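Local coordinates for hypothetical nigD-like protein (Bacteroides caccae, PDB 3QWN) that is of uncertain function but probably acts as a NigD-like immunity protein that protects the bacterium producing it against a toxin, at residues L134-F137 with G141-N144; P81-A86 with D169-A174. One frame throughout, in Å; residues are numbered along the deposited sequence.

Contact 1 of 2, residues L134-F137 with G141-N144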
# COMPACT_ATOMS: atom_id res chain seq x y z
N LEU A 134 11.53 15.16 -5.37
CA LEU A 134 12.89 14.64 -5.30
C LEU A 134 13.93 15.75 -5.19
O LEU A 134 15.10 15.49 -5.44
CB LEU A 134 13.17 13.75 -6.52
CG LEU A 134 12.33 12.48 -6.65
CD1 LEU A 134 12.51 11.85 -8.03
CD2 LEU A 134 12.62 11.48 -5.53
N SER A 135 13.52 16.95 -4.74
CA SER A 135 14.40 18.13 -4.60
C SER A 135 15.63 17.88 -3.69
O SER A 135 16.68 18.49 -3.90
CB SER A 135 13.62 19.33 -4.09
OG SER A 135 13.07 19.11 -2.80
N GLU A 136 15.50 16.98 -2.70
CA GLU A 136 16.58 16.65 -1.76
C GLU A 136 17.22 15.29 -2.07
O GLU A 136 18.13 14.89 -1.34
CB GLU A 136 16.06 16.62 -0.31
CG GLU A 136 15.47 17.88 0.28
CD GLU A 136 14.71 17.63 1.57
OE1 GLU A 136 15.30 17.06 2.52
OE2 GLU A 136 13.52 18.00 1.63
N PHE A 137 16.74 14.57 -3.10
CA PHE A 137 17.23 13.22 -3.42
C PHE A 137 18.72 13.15 -3.77
O PHE A 137 19.37 12.19 -3.36
CB PHE A 137 16.42 12.57 -4.53
CG PHE A 137 16.65 11.08 -4.65
CD1 PHE A 137 16.23 10.21 -3.67
CD2 PHE A 137 17.28 10.55 -5.78
CE1 PHE A 137 16.43 8.83 -3.79
CE2 PHE A 137 17.48 9.16 -5.90
CZ PHE A 137 17.06 8.32 -4.91
N GLY A 141 19.53 11.87 -0.32
CA GLY A 141 18.76 10.65 -0.57
C GLY A 141 17.34 10.66 -0.03
O GLY A 141 16.72 9.59 0.10
N THR A 142 16.80 11.86 0.28
CA THR A 142 15.45 12.01 0.81
C THR A 142 14.42 12.02 -0.32
O THR A 142 14.57 12.77 -1.29
CB THR A 142 15.35 13.28 1.67
OG1 THR A 142 16.31 13.20 2.73
CG2 THR A 142 13.95 13.50 2.24
N VAL A 143 13.38 11.17 -0.18
CA VAL A 143 12.23 11.09 -1.07
C VAL A 143 11.04 11.66 -0.30
O VAL A 143 10.62 11.07 0.71
CB VAL A 143 11.95 9.64 -1.57
CG1 VAL A 143 10.68 9.60 -2.42
CG2 VAL A 143 13.14 9.07 -2.33
N ASN A 144 10.52 12.81 -0.75
CA ASN A 144 9.36 13.42 -0.11
C ASN A 144 8.10 12.92 -0.77
O ASN A 144 7.99 12.95 -2.00
CB ASN A 144 9.44 14.93 -0.14
CG ASN A 144 10.49 15.47 0.80
OD1 ASN A 144 10.37 15.36 2.01
ND2 ASN A 144 11.55 16.04 0.25
O HOH W 1 13.45 15.06 -1.58
O HOH W 2 16.18 15.54 5.02
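Phe137 and Glu136 reach across to Val143 and Asn144 where the chain turns from strand 127-133 into its antiparallel neighbour, strand 142-150. It is a beta-beta connection of the C-terminal beta sandwich domain, with a short helix, 137-140, at its tip.

The direct polar link between side chains runs from Asn144 ND2 to Glu136 OE2, 3.1 Å with an N-H...O angle of 153°. The amide meets that oxygen from above the carboxylate, 65° out of its plane, and the two side chains cross at about a right angle. Asn144 ND2 also makes a weak bond to Asp133 OD2, so two acids share this one amide group.

Two waters bridge the segments. One accepts from Glu136 N (3.0 Å) and donates to Thr142 O (2.6 Å), tying the two backbones together inside the turn. The other donates to both Glu136 OE1 and Thr142 OG1, and this hydroxyl is also bonded to Asn140 OD1. The main chain adds a weak bond from Gly141 N to Phe137 O, 3.1 Å apart, spanning the helical turn. Gly141 is the first residue to leave the helical conformation, and its positive phi is one that glycine adopts readily.

The apolar packing gathers on Val143. Its CG2 sits 3.6 Å from Phe137 CD1 and 4.0 Å from Leu134 CD2, and each of these two side chains runs alongside the valine. Ile181, on the next strand of the sheet, touches both Phe137 and Val143. The Phe137 ring is swung beside the start of strand 142-150 by a chi1 of -166°, which sets CG opposite the backbone N; Thr142 O then comes up to the ring edge, in its plane, while Phe137 CB stays 3.7 Å from the same oxygen.

Contact 2 of 2, residues P81-A86 with D169-A174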
# COMPACT_ATOMS: atom_id res chain seq x y z
N PRO A 81 -0.10 2.91 -5.60
CA PRO A 81 0.17 4.16 -6.32
C PRO A 81 1.66 4.36 -6.58
O PRO A 81 2.50 4.28 -5.66
CB PRO A 81 -0.41 5.24 -5.41
CG PRO A 81 -0.34 4.67 -4.02
CD PRO A 81 -0.31 3.15 -4.15
N THR A 82 2.00 4.62 -7.85
CA THR A 82 3.38 4.89 -8.22
C THR A 82 3.64 6.37 -7.89
O THR A 82 2.87 7.22 -8.35
CB THR A 82 3.68 4.51 -9.68
OG1 THR A 82 3.43 3.12 -9.87
CG2 THR A 82 5.13 4.81 -10.08
N PRO A 83 4.68 6.68 -7.07
CA PRO A 83 4.98 8.10 -6.78
C PRO A 83 5.25 8.88 -8.08
O PRO A 83 6.02 8.44 -8.93
CB PRO A 83 6.23 8.03 -5.89
CG PRO A 83 6.24 6.66 -5.34
CD PRO A 83 5.68 5.80 -6.43
N LYS A 84 4.56 10.01 -8.24
CA LYS A 84 4.66 10.84 -9.43
C LYS A 84 4.79 12.32 -9.03
O LYS A 84 4.18 12.73 -8.04
CB LYS A 84 3.45 10.62 -10.35
CG LYS A 84 3.51 9.33 -11.17
CD LYS A 84 2.11 8.91 -11.59
CE LYS A 84 2.04 7.49 -12.12
NZ LYS A 84 0.63 7.00 -12.28
N PRO A 85 5.59 13.14 -9.79
CA PRO A 85 5.72 14.57 -9.43
C PRO A 85 4.41 15.33 -9.60
O PRO A 85 3.55 14.87 -10.34
CB PRO A 85 6.79 15.07 -10.40
CG PRO A 85 6.72 14.14 -11.57
CD PRO A 85 6.39 12.81 -10.99
N ALA A 86 4.26 16.47 -8.91
CA ALA A 86 3.06 17.31 -8.95
C ALA A 86 2.67 17.75 -10.39
O ALA A 86 1.49 18.01 -10.65
CB ALA A 86 3.25 18.53 -8.07
N ASP A 169 10.68 0.42 -6.02
CA ASP A 169 11.65 -0.13 -6.99
C ASP A 169 12.35 0.97 -7.80
O ASP A 169 13.54 0.81 -8.12
CB ASP A 169 10.95 -1.13 -7.93
CG ASP A 169 10.20 -2.22 -7.18
OD1 ASP A 169 10.83 -2.94 -6.37
OD2 ASP A 169 8.96 -2.29 -7.33
N LYS A 170 11.66 2.09 -8.08
CA LYS A 170 12.18 3.22 -8.85
C LYS A 170 13.34 3.96 -8.16
O LYS A 170 14.01 4.78 -8.79
CB LYS A 170 11.06 4.22 -9.21
CG LYS A 170 10.46 5.06 -8.07
CD LYS A 170 9.50 6.14 -8.58
CE LYS A 170 10.25 7.29 -9.19
NZ LYS A 170 9.33 8.32 -9.75
N TYR A 171 13.58 3.68 -6.87
CA TYR A 171 14.62 4.35 -6.09
C TYR A 171 15.90 3.52 -6.03
O TYR A 171 16.97 4.05 -5.69
CB TYR A 171 14.10 4.70 -4.68
CG TYR A 171 12.84 5.54 -4.73
CD1 TYR A 171 12.83 6.79 -5.34
CD2 TYR A 171 11.64 5.06 -4.21
CE1 TYR A 171 11.66 7.55 -5.43
CE2 TYR A 171 10.46 5.81 -4.29
CZ TYR A 171 10.48 7.05 -4.90
OH TYR A 171 9.33 7.80 -4.97
N ALA A 172 15.81 2.23 -6.38
CA ALA A 172 16.94 1.32 -6.42
C ALA A 172 17.82 1.64 -7.63
O ALA A 172 17.31 1.80 -8.74
CB ALA A 172 16.46 -0.13 -6.48
N ASP A 173 19.14 1.79 -7.38
CA ASP A 173 20.13 2.07 -8.42
C ASP A 173 21.16 0.94 -8.42
O ASP A 173 21.92 0.79 -7.46
CB ASP A 173 20.78 3.45 -8.23
CG ASP A 173 21.52 4.01 -9.44
OD1 ASP A 173 21.62 3.29 -10.47
OD2 ASP A 173 21.99 5.16 -9.37
N ALA A 174 21.13 0.12 -9.49
CA ALA A 174 22.02 -1.03 -9.68
C ALA A 174 23.50 -0.60 -9.77
O ALA A 174 24.37 -1.32 -9.28
CB ALA A 174 21.62 -1.80 -10.92
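Pro83 receives two side chains that stretch out together from the 3-10 turn 169-171, Lys170 and Tyr171. The pyrrolidine ring meets the phenol end of Tyr171: the hydroxyl OH lies 3.2 Å from Pro83 CB and 3.3 Å from Pro83 CG. That oxygen has its polar partner in Glu132 OE2, so here the proline carbons merely press against it.

Lys170 runs over one face of the tyrosine ring. Its CG stands 3.6 Å above the Tyr171 ring plane, over the ring centre, and the chain then bends at chi3 (-76°) to carry the ammonium group to the proline backbone. The bond from Lys170 NZ to Pro83 O is weak at 3.4 Å. The stronger grip on this charge is the salt bridge to Glu132 OE2, which thus serves both lysine and tyrosine.

Pro83 also touches Ile130 and Met145 on one sheet and Val166 on the other. The loop carrying Lys170 and Tyr171 leads from strand 158-167 to strand 181-190, which belong to different sheets, and it packs here on the segment holding edge strand 84-85: a crossing between the two sheets of a beta sandwich.

Contacts 1 and 2 lie about 11 Å apart, centre to centre, and meet at Tyr171. Its OH is 3.4 Å from Val143 CG1, and its CE1 is 4.0 Å from Leu134 CD2, so the tyrosine of contact 2 packs against the apolar flank of contact 1. Strand 127-133 joins them too: Asp133, at its end, takes the hydroxyl of Ser135 and pairs through its backbone with Asn144, while Glu132, one residue earlier, takes the polar ends of contact 2. Both reach the same five-stranded sheet of the C-terminal domain, and residues 134-144 fall between 81-86 and 169-174 in sequence.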